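PDB 5V2D: dioxygenase from Pseudomonas brassicacearum, which probably cleaves the central double bond of lignin-derived stilbenes with molecular oxygen at a non-haem iron centre. Local coordinates for residues W293-M298 and R358-P363; R102-D107 and W161-E166; L390-P395 and L413-N418; I180-F185 and A200-A205. All blocks are in the same frame, centred on the assembly; numbering follows the deposited sequence. Where two conformers were deposited one is given.

Contact 1 of 4, residues W293-M298 and R358-P363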
loop_
_atom_site.group_PDB
_atom_site.type_symbol
_atom_site.label_atom_id
_atom_site.label_comp_id
_atom_site.label_asym_id
_atom_site.label_seq_id
_atom_site.Cartn_x
_atom_site.Cartn_y
_atom_site.Cartn_z
ATOM N N TRP A 293 -17.112 -9.282 -16.900
ATOM C CA TRP A 293 -15.775 -9.846 -16.657
ATOM C C TRP A 293 -14.867 -9.725 -17.862
ATOM O O TRP A 293 -15.309 -9.939 -19.023
ATOM C CB TRP A 293 -15.928 -11.296 -16.253
ATOM C CG TRP A 293 -16.561 -11.400 -14.858
ATOM C CD1 TRP A 293 -17.900 -11.540 -14.576
ATOM C CD2 TRP A 293 -15.893 -11.350 -13.607
ATOM N NE1 TRP A 293 -18.085 -11.572 -13.242
ATOM C CE2 TRP A 293 -16.880 -11.472 -12.610
ATOM C CE3 TRP A 293 -14.547 -11.226 -13.224
ATOM C CZ2 TRP A 293 -16.577 -11.486 -11.233
ATOM C CZ3 TRP A 293 -14.249 -11.245 -11.822
ATOM C CH2 TRP A 293 -15.260 -11.365 -10.881
ATOM N N PHE A 294 -13.616 -9.348 -17.637
ATOM C CA PHE A 294 -12.663 -9.277 -18.717
ATOM C C PHE A 294 -11.447 -10.077 -18.292
ATOM O O PHE A 294 -11.117 -10.146 -17.077
ATOM C CB PHE A 294 -12.245 -7.870 -18.989
ATOM C CG PHE A 294 -13.333 -6.994 -19.562
ATOM C CD1 PHE A 294 -13.397 -6.749 -20.931
ATOM C CD2 PHE A 294 -14.265 -6.398 -18.705
ATOM C CE1 PHE A 294 -14.387 -5.945 -21.453
ATOM C CE2 PHE A 294 -15.314 -5.644 -19.180
ATOM C CZ PHE A 294 -15.359 -5.363 -20.574
ATOM N N LYS A 295 -10.721 -10.624 -19.253
ATOM C CA LYS A 295 -9.571 -11.464 -19.020
ATOM C C LYS A 295 -8.336 -10.942 -19.681
ATOM O O LYS A 295 -8.318 -10.727 -20.888
ATOM C CB LYS A 295 -9.790 -12.837 -19.649
ATOM C CG LYS A 295 -10.847 -13.644 -18.962
ATOM C CD LYS A 295 -11.152 -14.872 -19.840
ATOM C CE LYS A 295 -11.522 -16.118 -19.025
ATOM N NZ LYS A 295 -12.478 -16.800 -19.905
ATOM N N GLY A 296 -7.244 -10.911 -18.931
ATOM C CA GLY A 296 -5.943 -10.511 -19.413
ATOM C C GLY A 296 -5.014 -11.728 -19.464
ATOM O O GLY A 296 -5.427 -12.841 -19.226
ATOM N N PRO A 297 -3.757 -11.519 -19.810
ATOM C CA PRO A 297 -2.787 -12.583 -19.877
ATOM C C PRO A 297 -2.577 -13.393 -18.621
ATOM O O PRO A 297 -2.726 -12.913 -17.471
ATOM C CB PRO A 297 -1.469 -11.839 -20.191
ATOM C CG PRO A 297 -1.902 -10.588 -20.900
ATOM C CD PRO A 297 -3.194 -10.226 -20.253
ATOM N N MET A 298 -2.130 -14.624 -18.843
ATOM C CA MET A 298 -1.732 -15.488 -17.758
ATOM C C MET A 298 -0.338 -15.142 -17.310
ATOM O O MET A 298 0.417 -14.486 -18.015
ATOM C CB MET A 298 -1.750 -16.952 -18.188
ATOM C CG MET A 298 -3.117 -17.408 -18.682
ATOM S SD MET A 298 -3.127 -19.156 -19.217
ATOM C CE MET A 298 -1.529 -19.408 -20.027
ATOM N N ARG A 358 -15.486 -8.635 -27.078
ATOM C CA ARG A 358 -14.302 -9.326 -26.675
ATOM C C ARG A 358 -14.158 -9.015 -25.170
ATOM O O ARG A 358 -14.126 -7.880 -24.619
ATOM C CB ARG A 358 -12.966 -8.961 -27.385
ATOM C CG ARG A 358 -12.970 -8.468 -28.825
ATOM C CD ARG A 358 -11.745 -7.564 -29.051
ATOM N NE ARG A 358 -11.946 -6.218 -28.472
ATOM C CZ ARG A 358 -11.496 -5.744 -27.285
ATOM N NH1 ARG A 358 -11.795 -4.495 -26.918
ATOM N NH2 ARG A 358 -10.748 -6.476 -26.454
ATOM N N ASP A 359 -14.052 -10.159 -24.571
ATOM C CA ASP A 359 -13.672 -10.497 -23.242
ATOM C C ASP A 359 -12.163 -10.299 -22.929
ATOM O O ASP A 359 -11.812 -10.053 -21.787
ATOM C CB ASP A 359 -13.754 -12.016 -23.376
ATOM C CG ASP A 359 -14.190 -12.688 -22.198
ATOM O OD1 ASP A 359 -13.786 -13.845 -21.995
ATOM O OD2 ASP A 359 -15.065 -12.142 -21.504
ATOM N N GLU A 360 -11.325 -10.444 -23.960
ATOM C CA GLU A 360 -9.856 -10.575 -23.836
ATOM C C GLU A 360 -9.246 -9.181 -23.910
ATOM O O GLU A 360 -9.633 -8.400 -24.753
ATOM C CB GLU A 360 -9.265 -11.445 -24.951
ATOM C CG GLU A 360 -10.014 -12.760 -25.218
ATOM C CD GLU A 360 -9.548 -13.945 -24.367
ATOM O OE1 GLU A 360 -8.366 -14.311 -24.537
ATOM O OE2 GLU A 360 -10.335 -14.559 -23.572
ATOM N N VAL A 361 -8.331 -8.850 -23.007
ATOM C CA VAL A 361 -7.680 -7.527 -23.008
ATOM C C VAL A 361 -6.206 -7.745 -22.905
ATOM O O VAL A 361 -5.711 -8.688 -22.230
ATOM C CB VAL A 361 -8.146 -6.604 -21.831
ATOM C CG1 VAL A 361 -9.592 -6.178 -22.022
ATOM C CG2 VAL A 361 -8.096 -7.321 -20.488
ATOM N N GLU A 362 -5.494 -6.863 -23.582
ATOM C CA GLU A 362 -4.089 -6.750 -23.449
ATOM C C GLU A 362 -3.712 -5.348 -22.940
ATOM O O GLU A 362 -4.229 -4.365 -23.423
ATOM C CB GLU A 362 -3.416 -7.135 -24.749
ATOM C CG GLU A 362 -3.174 -8.651 -24.666
ATOM C CD GLU A 362 -2.670 -9.284 -25.931
ATOM O OE1 GLU A 362 -1.826 -8.686 -26.651
ATOM O OE2 GLU A 362 -3.130 -10.411 -26.191
ATOM N N PRO A 363 -2.778 -5.314 -21.993
ATOM C CA PRO A 363 -2.365 -4.037 -21.459
ATOM C C PRO A 363 -1.357 -3.366 -22.420
ATOM O O PRO A 363 -0.646 -4.066 -23.118
ATOM C CB PRO A 363 -1.680 -4.466 -20.132
ATOM C CG PRO A 363 -1.085 -5.822 -20.439
ATOM C CD PRO A 363 -2.106 -6.468 -21.311
#

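Contact 2 of 4, residues R102-D107 and W161-E166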
loop_
_atom_site.group_PDB
_atom_site.type_symbol
_atom_site.label_atom_id
_atom_site.label_comp_id
_atom_site.label_asym_id
_atom_site.label_seq_id
_atom_site.Cartn_x
_atom_site.Cartn_y
_atom_site.Cartn_z
ATOM N N ARG A 102 3.353 5.997 16.406
ATOM C CA ARG A 102 2.662 5.152 17.405
ATOM C C ARG A 102 2.147 3.855 16.749
ATOM O O ARG A 102 1.695 3.873 15.601
ATOM C CB ARG A 102 1.426 5.850 18.051
ATOM C CG ARG A 102 1.642 7.129 18.845
ATOM C CD ARG A 102 2.436 6.870 20.152
ATOM N NE ARG A 102 2.555 7.879 21.219
ATOM C CZ ARG A 102 3.559 8.753 21.411
ATOM N NH1 ARG A 102 4.539 8.903 20.550
ATOM N NH2 ARG A 102 3.550 9.534 22.484
ATOM N N TYR A 103 2.132 2.798 17.537
ATOM C CA TYR A 103 1.543 1.537 17.133
ATOM C C TYR A 103 0.056 1.660 17.135
ATOM O O TYR A 103 -0.532 2.311 18.024
ATOM C CB TYR A 103 1.903 0.407 18.095
ATOM C CG TYR A 103 3.199 -0.337 17.798
ATOM C CD1 TYR A 103 4.197 -0.401 18.713
ATOM C CD2 TYR A 103 3.391 -0.963 16.557
ATOM C CE1 TYR A 103 5.345 -1.122 18.454
ATOM C CE2 TYR A 103 4.535 -1.698 16.327
ATOM C CZ TYR A 103 5.534 -1.725 17.284
ATOM O OH TYR A 103 6.697 -2.410 16.989
ATOM N N VAL A 104 -0.576 1.049 16.150
ATOM C CA VAL A 104 -2.022 0.773 16.244
ATOM C C VAL A 104 -2.235 -0.266 17.360
ATOM O O VAL A 104 -1.680 -1.352 17.324
ATOM C CB VAL A 104 -2.619 0.203 14.949
ATOM C CG1 VAL A 104 -4.113 0.190 15.015
ATOM C CG2 VAL A 104 -2.268 1.098 13.746
ATOM N N GLN A 105 -3.041 0.068 18.357
ATOM C CA GLN A 105 -3.266 -0.863 19.479
ATOM C C GLN A 105 -4.376 -1.862 19.104
ATOM O O GLN A 105 -5.450 -1.901 19.706
ATOM C CB GLN A 105 -3.554 -0.123 20.764
ATOM C CG GLN A 105 -2.400 0.769 21.109
ATOM C CD GLN A 105 -2.127 0.888 22.572
ATOM O OE1 GLN A 105 -2.954 0.522 23.419
ATOM N NE2 GLN A 105 -0.952 1.406 22.899
ATOM N N THR A 106 -4.040 -2.717 18.166
ATOM C CA THR A 106 -4.882 -3.814 17.749
ATOM C C THR A 106 -5.047 -4.827 18.881
ATOM O O THR A 106 -4.190 -4.943 19.751
ATOM C CB THR A 106 -4.322 -4.568 16.523
ATOM O OG1 THR A 106 -3.074 -5.117 16.841
ATOM C CG2 THR A 106 -4.226 -3.623 15.285
ATOM N N ASP A 107 -6.103 -5.623 18.805
ATOM C CA ASP A 107 -6.244 -6.702 19.768
ATOM C C ASP A 107 -4.997 -7.638 19.666
ATOM O O ASP A 107 -4.539 -8.139 20.657
ATOM C CB ASP A 107 -7.449 -7.574 19.521
ATOM C CG ASP A 107 -8.775 -6.856 19.648
ATOM O OD1 ASP A 107 -8.867 -5.786 20.156
ATOM O OD2 ASP A 107 -9.824 -7.460 19.283
ATOM N N TRP A 161 -8.931 0.081 11.801
ATOM C CA TRP A 161 -8.795 0.556 13.154
ATOM C C TRP A 161 -8.693 2.101 13.117
ATOM O O TRP A 161 -7.982 2.679 12.293
ATOM C CB TRP A 161 -7.555 -0.064 13.828
ATOM C CG TRP A 161 -7.872 -1.420 14.261
ATOM C CD1 TRP A 161 -8.140 -2.487 13.470
ATOM C CD2 TRP A 161 -8.128 -1.835 15.602
ATOM N NE1 TRP A 161 -8.519 -3.546 14.245
ATOM C CE2 TRP A 161 -8.531 -3.173 15.556
ATOM C CE3 TRP A 161 -8.034 -1.213 16.834
ATOM C CZ2 TRP A 161 -8.816 -3.899 16.713
ATOM C CZ3 TRP A 161 -8.318 -1.928 17.982
ATOM C CH2 TRP A 161 -8.729 -3.238 17.918
ATOM N N ALA A 162 -9.502 2.756 13.951
ATOM C CA ALA A 162 -9.485 4.211 13.995
ATOM C C ALA A 162 -8.480 4.727 14.984
ATOM O O ALA A 162 -8.273 4.125 16.051
ATOM C CB ALA A 162 -10.888 4.733 14.282
ATOM N N MET A 163 -7.864 5.833 14.592
ATOM C CA MET A 163 -6.959 6.574 15.393
ATOM C C MET A 163 -7.286 8.062 15.423
ATOM O O MET A 163 -7.839 8.628 14.473
ATOM C CB MET A 163 -5.554 6.345 14.865
ATOM C CG MET A 163 -5.157 4.837 14.789
ATOM S SD MET A 163 -3.537 4.802 13.947
ATOM C CE MET A 163 -2.430 4.710 15.373
ATOM N N ASP A 164 -6.867 8.709 16.512
ATOM C CA ASP A 164 -7.072 10.161 16.645
ATOM C C ASP A 164 -6.131 10.855 15.635
ATOM O O ASP A 164 -4.899 10.559 15.590
ATOM C CB ASP A 164 -6.757 10.597 18.067
ATOM C CG ASP A 164 -6.954 12.079 18.272
ATOM O OD1 ASP A 164 -6.199 12.941 17.778
ATOM O OD2 ASP A 164 -7.887 12.406 18.973
ATOM N N LEU A 165 -6.678 11.758 14.839
ATOM C CA LEU A 165 -5.886 12.467 13.814
ATOM C C LEU A 165 -4.681 13.269 14.378
ATOM O O LEU A 165 -3.668 13.385 13.722
ATOM C CB LEU A 165 -6.781 13.431 13.076
ATOM C CG LEU A 165 -7.726 12.702 12.062
ATOM C CD1 LEU A 165 -8.944 13.595 11.740
ATOM C CD2 LEU A 165 -6.957 12.211 10.786
ATOM N N GLU A 166 -4.778 13.779 15.617
ATOM C CA GLU A 166 -3.694 14.560 16.187
ATOM C C GLU A 166 -2.756 13.732 17.010
ATOM O O GLU A 166 -1.568 13.817 16.800
ATOM C CB GLU A 166 -4.234 15.702 17.032
ATOM C CG GLU A 166 -5.109 16.650 16.172
ATOM C CD GLU A 166 -5.456 17.970 16.870
ATOM O OE1 GLU A 166 -5.362 19.046 16.205
ATOM O OE2 GLU A 166 -5.806 17.927 18.092
#

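Contact 3 of 4, residues L390-P395 and L413-N418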
loop_
_atom_site.group_PDB
_atom_site.type_symbol
_atom_site.label_atom_id
_atom_site.label_comp_id
_atom_site.label_asym_id
_atom_site.label_seq_id
_atom_site.Cartn_x
_atom_site.Cartn_y
_atom_site.Cartn_z
ATOM N N LEU A 390 5.901 8.291 -9.338
ATOM C CA LEU A 390 6.187 6.881 -9.295
ATOM C C LEU A 390 7.535 6.721 -8.634
ATOM O O LEU A 390 8.379 7.629 -8.687
ATOM C CB LEU A 390 6.400 6.332 -10.747
ATOM C CG LEU A 390 5.292 6.475 -11.779
ATOM C CD1 LEU A 390 5.767 6.231 -13.196
ATOM C CD2 LEU A 390 4.223 5.469 -11.471
ATOM N N LEU A 391 7.794 5.556 -8.092
ATOM C CA LEU A 391 9.117 5.153 -7.715
ATOM C C LEU A 391 9.605 4.183 -8.779
ATOM O O LEU A 391 8.835 3.370 -9.333
ATOM C CB LEU A 391 9.132 4.427 -6.365
ATOM C CG LEU A 391 8.551 5.217 -5.175
ATOM C CD1 LEU A 391 8.792 4.480 -3.866
ATOM C CD2 LEU A 391 9.249 6.582 -5.119
ATOM N N ALA A 392 10.895 4.200 -9.044
ATOM C CA ALA A 392 11.472 3.269 -10.011
ATOM C C ALA A 392 12.847 2.823 -9.557
ATOM O O ALA A 392 13.509 3.474 -8.741
ATOM C CB ALA A 392 11.585 3.937 -11.366
ATOM N N PHE A 393 13.282 1.685 -10.092
ATOM C CA PHE A 393 14.610 1.141 -9.838
ATOM C C PHE A 393 15.338 1.069 -11.197
ATOM O O PHE A 393 14.824 0.495 -12.126
ATOM C CB PHE A 393 14.528 -0.248 -9.270
ATOM C CG PHE A 393 15.862 -0.936 -9.109
ATOM C CD1 PHE A 393 16.918 -0.316 -8.566
ATOM C CD2 PHE A 393 16.028 -2.236 -9.593
ATOM C CE1 PHE A 393 18.144 -0.953 -8.422
ATOM C CE2 PHE A 393 17.255 -2.896 -9.456
ATOM C CZ PHE A 393 18.320 -2.231 -8.863
ATOM N N ASP A 394 16.470 1.738 -11.282
ATOM C CA ASP A 394 17.360 1.702 -12.419
ATOM C C ASP A 394 18.607 0.972 -11.990
ATOM O O ASP A 394 19.432 1.504 -11.229
ATOM C CB ASP A 394 17.686 3.111 -12.868
ATOM C CG ASP A 394 18.642 3.163 -14.097
ATOM O OD1 ASP A 394 18.839 4.320 -14.485
ATOM O OD2 ASP A 394 19.180 2.094 -14.548
ATOM N N PRO A 395 18.755 -0.300 -12.435
ATOM C CA PRO A 395 19.912 -1.110 -12.020
ATOM C C PRO A 395 21.259 -0.607 -12.513
ATOM O O PRO A 395 22.274 -1.036 -11.972
ATOM C CB PRO A 395 19.621 -2.505 -12.595
ATOM C CG PRO A 395 18.730 -2.238 -13.783
ATOM C CD PRO A 395 17.891 -1.028 -13.403
ATOM N N LEU A 413 14.936 5.905 -7.763
ATOM C CA LEU A 413 14.460 7.095 -8.465
ATOM C C LEU A 413 13.066 7.497 -8.035
ATOM O O LEU A 413 12.179 6.644 -7.891
ATOM C CB LEU A 413 14.384 6.809 -9.945
ATOM C CG LEU A 413 15.692 6.492 -10.705
ATOM C CD1 LEU A 413 15.368 6.018 -12.158
ATOM C CD2 LEU A 413 16.641 7.687 -10.655
ATOM N N LEU A 414 12.854 8.798 -7.853
ATOM C CA LEU A 414 11.558 9.362 -7.591
ATOM C C LEU A 414 11.185 10.098 -8.865
ATOM O O LEU A 414 11.898 11.048 -9.252
ATOM C CB LEU A 414 11.709 10.319 -6.461
ATOM C CG LEU A 414 10.562 10.807 -5.649
ATOM C CD1 LEU A 414 10.751 12.124 -4.944
ATOM C CD2 LEU A 414 9.127 10.348 -5.949
ATOM N N VAL A 415 10.060 9.730 -9.482
ATOM C CA VAL A 415 9.766 10.101 -10.877
ATOM C C VAL A 415 8.440 10.844 -11.041
ATOM O O VAL A 415 7.434 10.508 -10.452
ATOM C CB VAL A 415 9.740 8.816 -11.733
ATOM C CG1 VAL A 415 9.482 9.089 -13.202
ATOM C CG2 VAL A 415 10.978 7.979 -11.560
ATOM N N HIS A 416 8.440 11.864 -11.883
ATOM C CA HIS A 416 7.192 12.515 -12.386
ATOM C C HIS A 416 7.061 12.076 -13.855
ATOM O O HIS A 416 7.908 12.411 -14.658
ATOM C CB HIS A 416 7.286 14.054 -12.302
ATOM C CG HIS A 416 6.114 14.791 -12.860
ATOM N ND1 HIS A 416 6.033 16.170 -12.795
ATOM C CD2 HIS A 416 4.953 14.387 -13.401
ATOM C CE1 HIS A 416 4.904 16.582 -13.348
ATOM N NE2 HIS A 416 4.247 15.512 -13.779
ATOM N N LEU A 417 5.998 11.381 -14.175
ATOM C CA LEU A 417 5.629 10.991 -15.554
ATOM C C LEU A 417 4.544 11.903 -16.109
ATOM O O LEU A 417 3.465 12.097 -15.496
ATOM C CB LEU A 417 5.103 9.571 -15.581
ATOM C CG LEU A 417 4.592 9.008 -16.891
ATOM C CD1 LEU A 417 5.662 8.959 -17.987
ATOM C CD2 LEU A 417 4.021 7.620 -16.616
ATOM N N ASN A 418 4.833 12.492 -17.280
ATOM C CA ASN A 418 3.859 13.275 -18.063
ATOM C C ASN A 418 3.220 12.332 -19.085
ATOM O O ASN A 418 3.904 11.906 -20.053
ATOM C CB ASN A 418 4.574 14.425 -18.785
ATOM C CG ASN A 418 3.632 15.346 -19.519
ATOM O OD1 ASN A 418 2.560 14.929 -20.010
ATOM N ND2 ASN A 418 4.058 16.519 -19.734
#

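Contact 4 of 4, residues I180-F185 and A200-A205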
loop_
_atom_site.group_PDB
_atom_site.type_symbol
_atom_site.label_atom_id
_atom_site.label_comp_id
_atom_site.label_asym_id
_atom_site.label_seq_id
_atom_site.Cartn_x
_atom_site.Cartn_y
_atom_site.Cartn_z
ATOM N N ILE A 180 -21.182 -1.972 7.818
ATOM C CA ILE A 180 -20.347 -2.788 6.893
ATOM C C ILE A 180 -20.456 -4.205 7.407
ATOM O O ILE A 180 -20.066 -4.447 8.503
ATOM C CB ILE A 180 -18.868 -2.308 6.856
ATOM C CG1 ILE A 180 -18.797 -0.916 6.282
ATOM C CG2 ILE A 180 -18.015 -3.290 6.097
ATOM C CD1 ILE A 180 -19.126 -0.766 4.834
ATOM N N LYS A 181 -20.971 -5.121 6.608
ATOM C CA LYS A 181 -21.223 -6.453 7.068
ATOM C C LYS A 181 -20.267 -7.464 6.451
ATOM O O LYS A 181 -20.459 -8.638 6.657
ATOM C CB LYS A 181 -22.672 -6.890 6.688
ATOM C CG LYS A 181 -23.783 -5.998 7.158
ATOM C CD LYS A 181 -23.738 -5.756 8.631
ATOM C CE LYS A 181 -25.023 -5.101 9.132
ATOM N NZ LYS A 181 -24.860 -4.926 10.626
ATOM N N SER A 182 -19.286 -7.064 5.666
ATOM C CA SER A 182 -18.313 -7.996 5.148
ATOM C C SER A 182 -17.365 -8.353 6.257
ATOM O O SER A 182 -17.209 -7.647 7.216
ATOM C CB SER A 182 -17.507 -7.390 3.990
ATOM O OG SER A 182 -17.158 -6.078 4.307
ATOM N N ALA A 183 -16.694 -9.473 6.062
ATOM C CA ALA A 183 -15.678 -9.929 7.022
ATOM C C ALA A 183 -14.411 -9.100 6.927
ATOM O O ALA A 183 -13.659 -9.085 7.870
ATOM C CB ALA A 183 -15.342 -11.421 6.783
ATOM N N THR A 184 -14.176 -8.425 5.798
ATOM C CA THR A 184 -12.925 -7.660 5.564
ATOM C C THR A 184 -13.239 -6.300 4.976
ATOM O O THR A 184 -14.387 -6.047 4.586
ATOM C CB THR A 184 -12.045 -8.415 4.558
ATOM O OG1 THR A 184 -12.709 -8.436 3.286
ATOM C CG2 THR A 184 -11.793 -9.864 5.015
ATOM N N PHE A 185 -12.223 -5.446 4.881
ATOM C CA PHE A 185 -12.348 -4.144 4.226
ATOM C C PHE A 185 -11.025 -3.810 3.583
ATOM O O PHE A 185 -9.988 -4.024 4.218
ATOM C CB PHE A 185 -12.726 -3.164 5.300
ATOM C CG PHE A 185 -13.190 -1.833 4.799
ATOM C CD1 PHE A 185 -14.539 -1.590 4.536
ATOM C CD2 PHE A 185 -12.282 -0.780 4.628
ATOM C CE1 PHE A 185 -14.954 -0.349 4.121
ATOM C CE2 PHE A 185 -12.715 0.452 4.218
ATOM C CZ PHE A 185 -14.067 0.673 3.968
ATOM N N ALA A 200 -14.746 2.044 -1.443
ATOM C CA ALA A 200 -14.048 0.947 -0.871
ATOM C C ALA A 200 -14.650 -0.389 -1.351
ATOM O O ALA A 200 -15.574 -0.400 -2.136
ATOM C CB ALA A 200 -14.113 1.065 0.653
ATOM N N PHE A 201 -14.066 -1.487 -0.896
ATOM C CA PHE A 201 -14.537 -2.799 -1.320
ATOM C C PHE A 201 -14.042 -3.840 -0.339
ATOM O O PHE A 201 -13.222 -3.530 0.548
ATOM C CB PHE A 201 -14.125 -3.108 -2.749
ATOM C CG PHE A 201 -12.667 -3.411 -2.908
ATOM C CD1 PHE A 201 -12.189 -4.771 -2.841
ATOM C CD2 PHE A 201 -11.746 -2.413 -3.103
ATOM C CE1 PHE A 201 -10.843 -5.031 -2.922
ATOM C CE2 PHE A 201 -10.377 -2.702 -3.213
ATOM C CZ PHE A 201 -9.923 -3.994 -3.137
ATOM N N SER A 202 -14.508 -5.076 -0.500
ATOM C CA SER A 202 -14.053 -6.228 0.314
ATOM C C SER A 202 -13.953 -7.480 -0.578
ATOM O O SER A 202 -14.810 -7.662 -1.469
ATOM C CB SER A 202 -15.062 -6.471 1.423
ATOM O OG SER A 202 -14.869 -7.764 2.000
ATOM N N TYR A 203 -12.883 -8.265 -0.446
ATOM C CA TYR A 203 -12.818 -9.599 -1.032
ATOM C C TYR A 203 -12.698 -10.614 0.130
ATOM O O TYR A 203 -12.435 -10.232 1.282
ATOM C CB TYR A 203 -11.735 -9.775 -2.102
ATOM C CG TYR A 203 -10.330 -9.884 -1.548
ATOM C CD1 TYR A 203 -9.598 -8.724 -1.238
ATOM C CD2 TYR A 203 -9.755 -11.100 -1.357
ATOM C CE1 TYR A 203 -8.329 -8.785 -0.747
ATOM C CE2 TYR A 203 -8.458 -11.225 -0.834
ATOM C CZ TYR A 203 -7.745 -10.089 -0.535
ATOM O OH TYR A 203 -6.443 -10.225 -0.056
ATOM N N GLU A 204 -12.913 -11.893 -0.168
ATOM C CA GLU A 204 -13.180 -12.898 0.856
ATOM C C GLU A 204 -14.192 -12.378 1.855
ATOM O O GLU A 204 -14.059 -12.457 3.097
ATOM C CB GLU A 204 -11.873 -13.352 1.531
ATOM C CG GLU A 204 -10.988 -14.201 0.578
ATOM C CD GLU A 204 -9.756 -14.734 1.307
ATOM O OE1 GLU A 204 -9.871 -15.595 2.220
ATOM O OE2 GLU A 204 -8.641 -14.260 0.960
ATOM N N ALA A 205 -15.236 -11.796 1.305
ATOM C CA ALA A 205 -16.109 -10.915 2.075
ATOM C C ALA A 205 -17.026 -11.668 3.028
ATOM O O ALA A 205 -17.639 -11.029 3.916
ATOM C CB ALA A 205 -16.919 -10.067 1.157
HETATM O O HOH W 1 -10.651 -6.694 1.233
#

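Contact 1 of 4, residues W293-M298 and R358-P363
The ring of F294 lies obliquely against the 358-363 backbone, CE1 3.7 Å from the carbonyl oxygen of R358 and CD1 4.0 Å from V361 CG1. Its CG sits beside the backbone N (chi1 -68°), carrying the ring toward R358. The other V361 methyl, CG2, rests 3.4 Å from K295 O. K295 slants across the carboxylates of D359 and E360; its bent chain brings NZ within 3.8 Å of D359 OD1, a long salt bridge. P297 CD makes an apolar contact with P363 CD at 4.1 Å. A single bridge holds the backbones: K295 N donates to D359 O (2.8 Å), and V361 N to K295 O (2.8 Å). An alanine in place of F294 is likely to open a gap beside V361 CG1 and deprive F352 of its edge-to-face partner. Strand 292-298, outermost in its sheet and bonded on its other side to strand 276-283, thus meets the loop entering strand 364-365, an outer strand of the next sheet, consistent with adjoining propeller blades; W350 of strand 345-353 backs P297, V361 and P363.

Contact 2 of 4, residues R102-D107 and W161-E166
At the N-terminus of helix 107-115 the chain leaving strand 96-103 lies against W161, with the N-cap residue T106 over the indole. T106 CA stands 3.9 Å from the centroid of the six-membered ring and 11° off its normal, a CH-pi contact, while T106 OG1 caps L109 N of the helix. D107 comes at the indole edge instead: OD1 is near the ring plane, 3.4 Å from W161 CH2, and the carboxylate is turned 85° against the ring. Just before T106, Q105, the centre of an inverse gamma turn, places its carbonyl oxygen 3.3 Å from W161 CZ3. The contact joins two neighbouring sheets of the seven-bladed beta-propeller expected of the carotenoid oxygenase family, the one containing strand 96-103 and the one containing strand 161-163. V104 divides its branches between two side chains: with CG1 anti to the backbone N (chi1 -169°), that methyl reaches W161 CB at 3.6 Å, and CG2 meets M163 SD at 3.9 Å. Were W161 a serine, T106 CA would probably lose its aromatic platform and a gap would open between the Q105-D107 turn and strand 161-163. M163 bends at its last torsion, which swings CE to 4.0 Å from Y103 O. V87 of strand 85-93 touches both V104 and M163.

Contact 3 of 4, residues L390-P395 and L413-N418
Strands 390-392 and 413-418 run antiparallel with a strong twist, their axes 4.8 Å apart and their directions 136° from each other. L390-V415 and A392-L413 are hydrogen-bonded pairs on either side of the non-hydrogen-bonded pair L391-L414; each hydrogen-bonded pair makes two bonds, the shortest from V415 N to L390 O at 2.8 Å. The alpha carbon of L391 adds a CA-H...O contact to L413 O (3.4 Å). On one face L391 and L414 touch through their CD2 methyls at 3.9 Å, and both also lie on F435 and P438 of strand 433-442. The two strands are the inner pair of a four-stranded antiparallel sheet, consistent with one blade of the family's beta-propeller, between strands 371-375 and 424-427. On the opposite face A392 CB packs against V415 CG2 at 4.1 Å. Farther along, CG of L417 stands trans to its backbone N (chi1 176°), which directs CD2 to L390 CD1, also at 4.1 Å. C371 and P374 touch L390 as well. Past the end of strand 387-392, D394 turns its CB onto L413 CD1 at 3.8 Å, while its carboxylate accepts from E396 N and pairs with R397.

Contact 4 of 4, residues I180-F185 and A200-A205
S182 begins the contact, on a loop that crosses from what should be one blade of the propeller to the next and lies along strand 198-203 before running on to H188, an iron ligand. Its CB sits 3.3 Å from S202 OG, and its own OG donates to T184 O within the loop (2.8 Å). Next comes A183, whose N gives a nearly straight bond to A205 O (2.8 Å), approaching from above the carbonyl plane rather than at a lone pair. T184 is the polar centre: chi1 of 66° sets OG1 between the backbone N and the carbonyl carbon, from where it donates to Y203 O at 2.7 Å. S202 OG lies 2.6 Å from the same T184 OG1 and 3.1 Å from T184 O. A water accepts from Y203 N and gives T184 OG1 a weak bond. F185 closes the walk with its backbone beside S202 and its ring stacked on F176. A chi1 of -167° swings that ring away from its own N and points its far end at the sheet, where CZ meets the A200 methyl CB at a tight 3.3 Å.

Along the chain the contacts come in the order 2, 4, 1, 3, each closing before the next opens, and none touches another. Contact 2 and contact 4 are close neighbours, centres about 20 Å apart: strand 161-163 of contact 2 belongs to the sheet whose last strand, 170-173, feeds the loop of contact 4. Contacts 1 and 2 lie farthest apart, about 40 Å between centres, on opposite sides of the chain's centre. Contacts 1 and 2 join neighbouring sheets, contact 4 lays loop 180-185 on strand 198-203 of the following sheet, and contact 3 pairs strands within one sheet. This is consistent with a ring of blades around the iron, bound by H188, H239, H304 and H495.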